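Local coordinates for maltose operon transcriptional repressor (Staphylococcus aureus subsp. aureus Mu50, PDB 3HCW), which probably represses transcription of the maltose operon in Staphylococcus aureus, its periplasmic-binding-protein-like domain probably sensing a small-molecule effector, at residues Y8-E18 against G42-N51; I111-L122 against T241-L250. All blocks are in the same frame, centred on the assembly; numbering follows the deposited sequence. Where two conformers were deposited one is given.

Interaction 1: Y8-E18 against G42-N51; sequences YKIGLVLKGSE and GYGTQTTVSN
Gly44 N donates to Tyr8 O at 2.8 Å, and this opens the ladder between two parallel strands, 9-13 and 44-47. The bonds then pass back and forth: Ile10 N to Gly44 O, Gln46 N to Ile10 O, Leu12 N to Gln46 O, and Thr48 N to Leu12 O at 3.1 Å. Past the strand a side chain takes over from the backbone, for Leu14 N donates to Thr48 OG1 at 3.0 Å. Thr48 can do this because its OG1 lies between backbone N and carbonyl carbon (chi1 66°), which turns the hydroxyl toward the incoming chain. At the start of the ladder the Tyr43 ring lies against the Tyr8 backbone, with Tyr8 CB over one face near the rim, and Tyr43 CD2 meets Ile10 CD1 at 3.7 Å. Ile10, Leu12, Thr45 and Thr47 share one face of the sheet, where Leu12 CD1 reaches Thr45 CB at 3.7 Å; just past the strand, Leu14 CD2 touches Thr47 CG2 at 3.8 Å. Lys9 and Gln46 share the other face, their polar ends near but not bonded. This parallel pair is the edge of a Rossmann-like sheet, joined by a right-handed beta-alpha-beta crossover through helix 25-39. That helix packs on Leu12 and Leu14, while helix 247-263 meets Ile10 and Tyr43. Helix 53-65 touches Gln46 and Thr48, and strand 71-74 continues the sheet beyond strand 9-13.

Interaction 2: I111-L122 against T241-L250; sequences IDNDNILASENL and TCIDIKPRML
Ala118 and Leu122 face Ile243 where the axis of helix 115-122 comes within 8.8 Å of that of strand 241-244, nearly antiparallel at 157°. Ile243 fills the space between them: CG2 rests on Ala118 CB at 3.8 Å, CD1 comes to 3.4 Å from Ala118 O, and CG1 packs against Leu122 CB. Its chi1 of -60° sends CG1 toward Leu122 and leaves CG2 for Ala118. Further along, Asn113 ND2 donates to Ile245 O at 2.9 Å, coming from above the carbonyl plane with a bent 148° N-H geometry. The same amide nitrogen also donates to Ile275 O, so two backbone carbonyls accept from this buried group. Asn113 OD1 lies 3.3 Å from Ile245 CB and 3.6 Å from Leu250 CD1, and bonds a glycerol. The Leu250 and Ile111 side chains run past each other in opposite directions, Leu250 CD2 meeting Ile111 CG2 at 3.9 Å. As in LacI-type repressors, both segments are probably inter-subdomain crossovers, with strand 272-280 as the third: its Thr277 touches Asn113, Ala118 and Ile243, and strand 222-227 backs Leu122 and Ile243 through Phe227.

Interaction 1 lies on the outer edge of one subdomain, whereas interaction 2 pairs two of the probable crossover segments, its centre 9 Å from the centre of the chain. The centres of the two contacts are 23 Å apart and their nearest atoms about 10 Å, with no direct touch. The shared sheet links them through strands 71-74 and 94-97, which lie between 9-13 and 110-113. Helix 247-263 is a second link, since it begins in interaction 2 and further along reaches the start of the 9-13/44-47 ladder. A glycerol bonded by Asp112, Asn113 and Asn115 lies at interaction 2, consistent with the cleft where relatives bind effector, though it probably came from the crystallisation liquor.

Interaction 1: Y8-E18 against G42-N51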
loop_
_atom_site.group_PDB
_atom_site.type_symbol
_atom_site.label_atom_id
_atom_site.label_comp_id
_atom_site.label_asym_id
_atom_site.label_seq_id
_atom_site.Cartn_x
_atom_site.Cartn_y
_atom_site.Cartn_z
ATOM N N TYR A 8 -24.611 -12.706 11.066
ATOM C CA TYR A 8 -23.200 -13.170 11.139
ATOM C C TYR A 8 -22.248 -12.283 10.341
ATOM O O TYR A 8 -21.358 -12.780 9.643
ATOM C CB TYR A 8 -23.012 -14.652 10.741
ATOM C CG TYR A 8 -23.851 -15.654 11.510
ATOM C CD1 TYR A 8 -24.296 -15.392 12.810
ATOM C CD2 TYR A 8 -24.176 -16.886 10.941
ATOM C CE1 TYR A 8 -25.069 -16.316 13.508
ATOM C CE2 TYR A 8 -24.949 -17.818 11.630
ATOM C CZ TYR A 8 -25.386 -17.529 12.913
ATOM O OH TYR A 8 -26.148 -18.451 13.595
ATOM N N LYS A 9 -22.461 -10.971 10.445
ATOM C CA LYS A 9 -21.646 -9.977 9.748
ATOM C C LYS A 9 -21.217 -8.844 10.676
ATOM O O LYS A 9 -21.974 -8.430 11.560
ATOM C CB LYS A 9 -22.394 -9.414 8.537
ATOM C CG LYS A 9 -21.962 -10.015 7.204
ATOM C CD LYS A 9 -22.445 -9.153 6.054
ATOM C CE LYS A 9 -21.650 -9.415 4.789
ATOM N NZ LYS A 9 -21.832 -8.314 3.802
ATOM N N ILE A 10 -19.994 -8.355 10.472
ATOM C CA ILE A 10 -19.459 -7.244 11.265
ATOM C C ILE A 10 -19.215 -6.031 10.366
ATOM O O ILE A 10 -18.508 -6.136 9.366
ATOM C CB ILE A 10 -18.121 -7.610 11.983
ATOM C CG1 ILE A 10 -18.168 -9.015 12.612
ATOM C CG2 ILE A 10 -17.724 -6.512 12.997
ATOM C CD1 ILE A 10 -19.112 -9.159 13.789
ATOM N N GLY A 11 -19.804 -4.891 10.720
ATOM C CA GLY A 11 -19.543 -3.643 10.006
ATOM C C GLY A 11 -18.269 -2.975 10.499
ATOM O O GLY A 11 -18.090 -2.762 11.697
ATOM N N LEU A 12 -17.375 -2.652 9.575
ATOM C CA LEU A 12 -16.112 -2.003 9.918
ATOM C C LEU A 12 -16.106 -0.538 9.450
ATOM O O LEU A 12 -15.970 -0.271 8.254
ATOM C CB LEU A 12 -14.942 -2.780 9.306
ATOM C CG LEU A 12 -15.029 -4.316 9.392
ATOM C CD1 LEU A 12 -13.897 -4.955 8.635
ATOM C CD2 LEU A 12 -15.067 -4.849 10.825
ATOM N N VAL A 13 -16.247 0.399 10.390
ATOM C CA VAL A 13 -16.268 1.837 10.054
ATOM C C VAL A 13 -14.882 2.480 9.871
ATOM O O VAL A 13 -14.093 2.585 10.816
ATOM C CB VAL A 13 -17.083 2.667 11.074
ATOM C CG1 VAL A 13 -17.300 4.091 10.550
ATOM C CG2 VAL A 13 -18.417 2.006 11.353
ATOM N N LEU A 14 -14.618 2.917 8.642
ATOM C CA LEU A 14 -13.386 3.606 8.263
ATOM C C LEU A 14 -13.547 5.129 8.333
ATOM O O LEU A 14 -14.666 5.653 8.312
ATOM C CB LEU A 14 -12.989 3.209 6.837
ATOM C CG LEU A 14 -11.948 2.132 6.503
ATOM C CD1 LEU A 14 -10.553 2.730 6.500
ATOM C CD2 LEU A 14 -12.021 0.917 7.408
ATOM N N LYS A 15 -12.410 5.821 8.406
ATOM C CA LYS A 15 -12.333 7.287 8.422
ATOM C C LYS A 15 -12.667 7.882 7.043
ATOM O O LYS A 15 -13.421 8.856 6.942
ATOM C CB LYS A 15 -10.923 7.704 8.864
ATOM C CG LYS A 15 -10.709 9.190 9.138
ATOM C CD LYS A 15 -9.241 9.589 8.900
ATOM C CE LYS A 15 -8.286 8.928 9.896
ATOM N NZ LYS A 15 -6.859 9.219 9.594
ATOM N N GLY A 16 -12.099 7.285 5.992
ATOM C CA GLY A 16 -12.344 7.693 4.605
ATOM C C GLY A 16 -12.005 6.609 3.590
ATOM O O GLY A 16 -11.526 5.531 3.953
ATOM N N SER A 17 -12.258 6.900 2.314
ATOM C CA SER A 17 -12.014 5.949 1.221
ATOM C C SER A 17 -10.830 6.387 0.372
ATOM O O SER A 17 -10.461 5.702 -0.590
ATOM C CB SER A 17 -13.243 5.837 0.319
ATOM O OG SER A 17 -14.416 6.201 1.010
ATOM N N GLU A 18 -10.245 7.527 0.753
ATOM C CA GLU A 18 -9.209 8.233 -0.012
ATOM C C GLU A 18 -8.052 7.334 -0.431
ATOM O O GLU A 18 -7.745 6.345 0.242
ATOM C CB GLU A 18 -8.658 9.427 0.787
ATOM C CG GLU A 18 -9.590 10.007 1.861
ATOM C CD GLU A 18 -10.810 10.720 1.300
ATOM O OE1 GLU A 18 -11.942 10.335 1.672
ATOM O OE2 GLU A 18 -10.638 11.661 0.494
ATOM N N GLY A 42 -16.885 -18.060 11.174
ATOM C CA GLY A 42 -18.140 -17.975 10.420
ATOM C C GLY A 42 -18.746 -16.585 10.261
ATOM O O GLY A 42 -19.908 -16.446 9.857
ATOM N N TYR A 43 -17.962 -15.558 10.577
ATOM C CA TYR A 43 -18.419 -14.179 10.469
ATOM C C TYR A 43 -17.875 -13.496 9.227
ATOM O O TYR A 43 -16.706 -13.658 8.880
ATOM C CB TYR A 43 -18.063 -13.385 11.735
ATOM C CG TYR A 43 -19.057 -13.588 12.860
ATOM C CD1 TYR A 43 -19.014 -14.736 13.666
ATOM C CD2 TYR A 43 -20.058 -12.643 13.106
ATOM C CE1 TYR A 43 -19.932 -14.927 14.695
ATOM C CE2 TYR A 43 -20.980 -12.819 14.136
ATOM C CZ TYR A 43 -20.909 -13.960 14.925
ATOM O OH TYR A 43 -21.822 -14.140 15.933
ATOM N N GLY A 44 -18.745 -12.755 8.547
ATOM C CA GLY A 44 -18.341 -11.948 7.397
ATOM C C GLY A 44 -18.069 -10.532 7.861
ATOM O O GLY A 44 -18.365 -10.184 9.005
ATOM N N THR A 45 -17.482 -9.723 6.983
ATOM C CA THR A 45 -17.177 -8.323 7.289
ATOM C C THR A 45 -17.676 -7.398 6.187
ATOM O O THR A 45 -17.772 -7.799 5.028
ATOM C CB THR A 45 -15.658 -8.065 7.507
ATOM O OG1 THR A 45 -14.947 -8.228 6.276
ATOM C CG2 THR A 45 -15.064 -8.993 8.568
ATOM N N GLN A 46 -17.985 -6.157 6.554
ATOM C CA GLN A 46 -18.457 -5.164 5.593
ATOM C C GLN A 46 -17.876 -3.781 5.904
ATOM O O GLN A 46 -18.339 -3.075 6.818
ATOM C CB GLN A 46 -19.984 -5.131 5.570
ATOM C CG GLN A 46 -20.584 -4.464 4.339
ATOM C CD GLN A 46 -22.026 -4.031 4.559
ATOM O OE1 GLN A 46 -22.872 -4.825 4.972
ATOM N NE2 GLN A 46 -22.310 -2.766 4.282
ATOM N N THR A 47 -16.856 -3.426 5.125
ATOM C CA THR A 47 -16.114 -2.178 5.242
ATOM C C THR A 47 -16.898 -1.004 4.645
ATOM O O THR A 47 -17.297 -1.063 3.474
ATOM C CB THR A 47 -14.765 -2.307 4.488
ATOM O OG1 THR A 47 -14.078 -3.492 4.914
ATOM C CG2 THR A 47 -13.879 -1.100 4.726
ATOM N N THR A 48 -17.103 0.058 5.431
ATOM C CA THR A 48 -17.736 1.295 4.923
ATOM C C THR A 48 -16.893 1.904 3.802
ATOM O O THR A 48 -15.659 1.794 3.811
ATOM C CB THR A 48 -18.001 2.379 6.021
ATOM O OG1 THR A 48 -16.763 2.885 6.536
ATOM C CG2 THR A 48 -18.856 1.837 7.165
ATOM N N VAL A 49 -17.572 2.524 2.839
ATOM C CA VAL A 49 -16.941 3.023 1.618
ATOM C C VAL A 49 -17.073 4.561 1.499
ATOM O O VAL A 49 -16.598 5.174 0.534
ATOM C CB VAL A 49 -17.493 2.247 0.369
ATOM C CG1 VAL A 49 -18.852 2.805 -0.101
ATOM C CG2 VAL A 49 -16.466 2.191 -0.761
ATOM N N SER A 50 -17.688 5.170 2.514
ATOM C CA SER A 50 -17.973 6.605 2.555
ATOM C C SER A 50 -16.718 7.456 2.768
ATOM O O SER A 50 -15.754 7.016 3.398
ATOM C CB SER A 50 -18.972 6.889 3.672
ATOM O OG SER A 50 -20.110 7.560 3.187
ATOM N N ASN A 51 -16.749 8.682 2.251
ATOM C CA ASN A 51 -15.567 9.545 2.204
ATOM C C ASN A 51 -15.681 10.858 2.996
ATOM O O ASN A 51 -14.718 11.618 3.083
ATOM C CB ASN A 51 -15.162 9.821 0.746
ATOM C CG ASN A 51 -16.289 10.446 -0.078
ATOM O OD1 ASN A 51 -16.340 11.665 -0.254
ATOM N ND2 ASN A 51 -17.193 9.610 -0.590
#

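Interaction 2: I111-L122 against T241-L250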
loop_
_atom_site.group_PDB
_atom_site.type_symbol
_atom_site.label_atom_id
_atom_site.label_comp_id
_atom_site.label_asym_id
_atom_site.label_seq_id
_atom_site.Cartn_x
_atom_site.Cartn_y
_atom_site.Cartn_z
ATOM N N ILE A 111 -9.267 -1.097 21.737
ATOM C CA ILE A 111 -8.013 -1.758 21.397
ATOM C C ILE A 111 -7.070 -0.694 20.838
ATOM O O ILE A 111 -7.377 -0.049 19.848
ATOM C CB ILE A 111 -8.228 -2.943 20.399
ATOM C CG1 ILE A 111 -8.927 -4.126 21.086
ATOM C CG2 ILE A 111 -6.914 -3.453 19.862
ATOM C CD1 ILE A 111 -10.394 -4.172 20.877
ATOM N N ASP A 112 -5.931 -0.496 21.488
ATOM C CA ASP A 112 -5.012 0.563 21.088
ATOM C C ASP A 112 -3.553 0.108 21.212
ATOM O O ASP A 112 -3.277 -0.965 21.768
ATOM C CB ASP A 112 -5.261 1.789 21.974
ATOM C CG ASP A 112 -4.935 3.112 21.287
ATOM O OD1 ASP A 112 -4.586 3.125 20.090
ATOM O OD2 ASP A 112 -5.020 4.158 21.967
ATOM N N ASN A 113 -2.639 0.900 20.649
ATOM C CA ASN A 113 -1.240 0.891 21.069
ATOM C C ASN A 113 -1.123 1.925 22.175
ATOM O O ASN A 113 -2.030 2.763 22.350
ATOM C CB ASN A 113 -0.310 1.329 19.937
ATOM C CG ASN A 113 -0.404 0.452 18.712
ATOM O OD1 ASN A 113 -0.830 0.904 17.649
ATOM N ND2 ASN A 113 0.004 -0.805 18.845
ATOM N N ASP A 114 -0.005 1.894 22.902
ATOM C CA ASP A 114 0.351 2.993 23.801
ATOM C C ASP A 114 1.113 4.013 22.962
ATOM O O ASP A 114 2.308 3.876 22.712
ATOM C CB ASP A 114 1.157 2.489 25.014
ATOM C CG ASP A 114 1.391 3.570 26.078
ATOM O OD1 ASP A 114 1.772 3.216 27.217
ATOM O OD2 ASP A 114 1.226 4.775 25.792
ATOM N N ASN A 115 0.404 5.044 22.521
ATOM C CA ASN A 115 0.945 5.944 21.505
ATOM C C ASN A 115 1.841 7.028 22.078
ATOM O O ASN A 115 2.686 7.591 21.373
ATOM C CB ASN A 115 -0.172 6.517 20.616
ATOM C CG ASN A 115 -0.435 5.663 19.392
ATOM O OD1 ASN A 115 0.485 5.346 18.631
ATOM N ND2 ASN A 115 -1.697 5.313 19.173
ATOM N N ILE A 116 1.670 7.299 23.367
ATOM C CA ILE A 116 2.607 8.152 24.085
ATOM C C ILE A 116 3.966 7.445 24.233
ATOM O O ILE A 116 4.994 7.988 23.847
ATOM C CB ILE A 116 2.032 8.624 25.420
ATOM C CG1 ILE A 116 0.759 9.456 25.157
ATOM C CG2 ILE A 116 3.081 9.407 26.183
ATOM C CD1 ILE A 116 0.059 10.016 26.374
ATOM N N LEU A 117 3.950 6.217 24.722
ATOM C CA LEU A 117 5.166 5.437 24.917
ATOM C C LEU A 117 5.888 5.193 23.591
ATOM O O LEU A 117 7.111 5.397 23.493
ATOM C CB LEU A 117 4.837 4.114 25.644
ATOM C CG LEU A 117 5.947 3.136 26.036
ATOM C CD1 LEU A 117 7.074 3.831 26.803
ATOM C CD2 LEU A 117 5.365 2.007 26.854
ATOM N N ALA A 118 5.125 4.831 22.556
ATOM C CA ALA A 118 5.688 4.603 21.216
ATOM C C ALA A 118 6.479 5.816 20.746
ATOM O O ALA A 118 7.653 5.680 20.334
ATOM C CB ALA A 118 4.600 4.242 20.212
ATOM N N SER A 119 5.851 6.996 20.863
ATOM C CA SER A 119 6.502 8.245 20.466
ATOM C C SER A 119 7.682 8.603 21.356
ATOM O O SER A 119 8.717 9.068 20.855
ATOM C CB SER A 119 5.507 9.413 20.376
ATOM O OG SER A 119 4.688 9.505 21.525
ATOM N N GLU A 120 7.537 8.377 22.664
ATOM C CA GLU A 120 8.616 8.609 23.605
ATOM C C GLU A 120 9.822 7.736 23.291
ATOM O O GLU A 120 10.939 8.213 23.363
ATOM C CB GLU A 120 8.149 8.342 25.027
ATOM C CG GLU A 120 7.382 9.487 25.598
ATOM C CD GLU A 120 6.813 9.224 26.956
ATOM O OE1 GLU A 120 7.064 8.134 27.527
ATOM O OE2 GLU A 120 6.108 10.131 27.445
ATOM N N ASN A 121 9.578 6.465 22.957
ATOM C CA ASN A 121 10.624 5.550 22.526
ATOM C C ASN A 121 11.336 6.045 21.274
ATOM O O ASN A 121 12.566 5.992 21.193
ATOM C CB ASN A 121 10.057 4.151 22.264
ATOM C CG ASN A 121 9.655 3.449 23.522
ATOM O OD1 ASN A 121 10.125 3.786 24.598
ATOM N ND2 ASN A 121 8.766 2.464 23.399
ATOM N N LEU A 122 10.558 6.515 20.299
ATOM C CA LEU A 122 11.127 7.025 19.056
ATOM C C LEU A 122 11.896 8.315 19.299
ATOM O O LEU A 122 13.035 8.447 18.825
ATOM C CB LEU A 122 10.050 7.231 17.984
ATOM C CG LEU A 122 10.499 7.589 16.563
ATOM C CD1 LEU A 122 11.060 6.367 15.866
ATOM C CD2 LEU A 122 9.329 8.160 15.757
ATOM N N THR A 241 13.808 4.594 9.990
ATOM C CA THR A 241 13.610 4.217 11.372
ATOM C C THR A 241 12.153 4.498 11.713
ATOM O O THR A 241 11.614 5.574 11.394
ATOM C CB THR A 241 14.565 4.987 12.268
ATOM O OG1 THR A 241 15.906 4.548 12.002
ATOM C CG2 THR A 241 14.257 4.782 13.728
ATOM N N CYS A 242 11.517 3.505 12.328
ATOM C CA CYS A 242 10.109 3.624 12.662
ATOM C C CYS A 242 9.647 2.695 13.755
ATOM O O CYS A 242 10.320 1.724 14.126
ATOM C CB CYS A 242 9.204 3.482 11.426
ATOM S SG CYS A 242 9.733 2.271 10.252
ATOM N N ILE A 243 8.502 3.065 14.310
ATOM C CA ILE A 243 7.837 2.297 15.327
ATOM C C ILE A 243 6.847 1.364 14.640
ATOM O O ILE A 243 5.923 1.819 13.952
ATOM C CB ILE A 243 7.072 3.218 16.308
ATOM C CG1 ILE A 243 8.023 4.204 17.005
ATOM C CG2 ILE A 243 6.308 2.386 17.321
ATOM C CD1 ILE A 243 9.017 3.552 18.002
ATOM N N ASP A 244 7.053 0.061 14.825
ATOM C CA ASP A 244 6.112 -0.953 14.362
ATOM C C ASP A 244 4.912 -1.025 15.332
ATOM O O ASP A 244 5.073 -1.363 16.489
ATOM C CB ASP A 244 6.846 -2.297 14.279
ATOM C CG ASP A 244 5.979 -3.419 13.745
ATOM O OD1 ASP A 244 4.825 -3.168 13.321
ATOM O OD2 ASP A 244 6.470 -4.568 13.739
ATOM N N ILE A 245 3.712 -0.716 14.859
ATOM C CA ILE A 245 2.562 -0.623 15.769
ATOM C C ILE A 245 1.621 -1.828 15.664
ATOM O O ILE A 245 0.481 -1.788 16.146
ATOM C CB ILE A 245 1.809 0.726 15.628
ATOM C CG1 ILE A 245 1.129 0.847 14.261
ATOM C CG2 ILE A 245 2.754 1.889 15.871
ATOM C CD1 ILE A 245 0.229 2.058 14.129
ATOM N N LYS A 246 2.141 -2.899 15.050
ATOM C CA LYS A 246 1.480 -4.199 14.910
ATOM C C LYS A 246 0.003 -4.120 14.465
ATOM O O LYS A 246 -0.893 -4.552 15.205
ATOM C CB LYS A 246 1.600 -4.992 16.220
ATOM C CG LYS A 246 2.936 -4.858 16.949
ATOM C CD LYS A 246 4.023 -5.724 16.319
ATOM C CE LYS A 246 5.376 -5.409 16.943
ATOM N NZ LYS A 246 6.502 -5.898 16.093
ATOM N N PRO A 247 -0.257 -3.551 13.271
ATOM C CA PRO A 247 -1.660 -3.356 12.844
ATOM C C PRO A 247 -2.444 -4.659 12.588
ATOM O O PRO A 247 -3.668 -4.707 12.807
ATOM C CB PRO A 247 -1.531 -2.490 11.580
ATOM C CG PRO A 247 -0.125 -2.737 11.072
ATOM C CD PRO A 247 0.714 -3.037 12.281
ATOM N N ARG A 248 -1.747 -5.713 12.166
ATOM C CA ARG A 248 -2.388 -7.014 11.982
ATOM C C ARG A 248 -2.806 -7.612 13.326
ATOM O O ARG A 248 -3.890 -8.195 13.426
ATOM C CB ARG A 248 -1.498 -7.972 11.203
ATOM C CG ARG A 248 -2.259 -9.134 10.611
ATOM C CD ARG A 248 -1.397 -9.900 9.640
ATOM N NE ARG A 248 -2.062 -11.125 9.222
ATOM C CZ ARG A 248 -1.623 -11.929 8.264
ATOM N NH1 ARG A 248 -2.306 -13.028 7.960
ATOM N NH2 ARG A 248 -0.505 -11.641 7.617
ATOM N N MET A 249 -1.962 -7.430 14.348
ATOM C CA MET A 249 -2.293 -7.807 15.726
ATOM C C MET A 249 -3.478 -7.006 16.261
ATOM O O MET A 249 -4.391 -7.577 16.836
ATOM C CB MET A 249 -1.099 -7.613 16.663
ATOM C CG MET A 249 -0.356 -8.884 17.048
ATOM S SD MET A 249 0.754 -8.628 18.459
ATOM C CE MET A 249 -0.410 -8.608 19.820
ATOM N N LEU A 250 -3.448 -5.681 16.084
ATOM C CA LEU A 250 -4.575 -4.827 16.497
ATOM C C LEU A 250 -5.909 -5.318 15.926
ATOM O O LEU A 250 -6.906 -5.398 16.641
ATOM C CB LEU A 250 -4.348 -3.372 16.051
ATOM C CG LEU A 250 -3.316 -2.510 16.774
ATOM C CD1 LEU A 250 -2.803 -1.433 15.837
ATOM C CD2 LEU A 250 -3.893 -1.888 18.046
#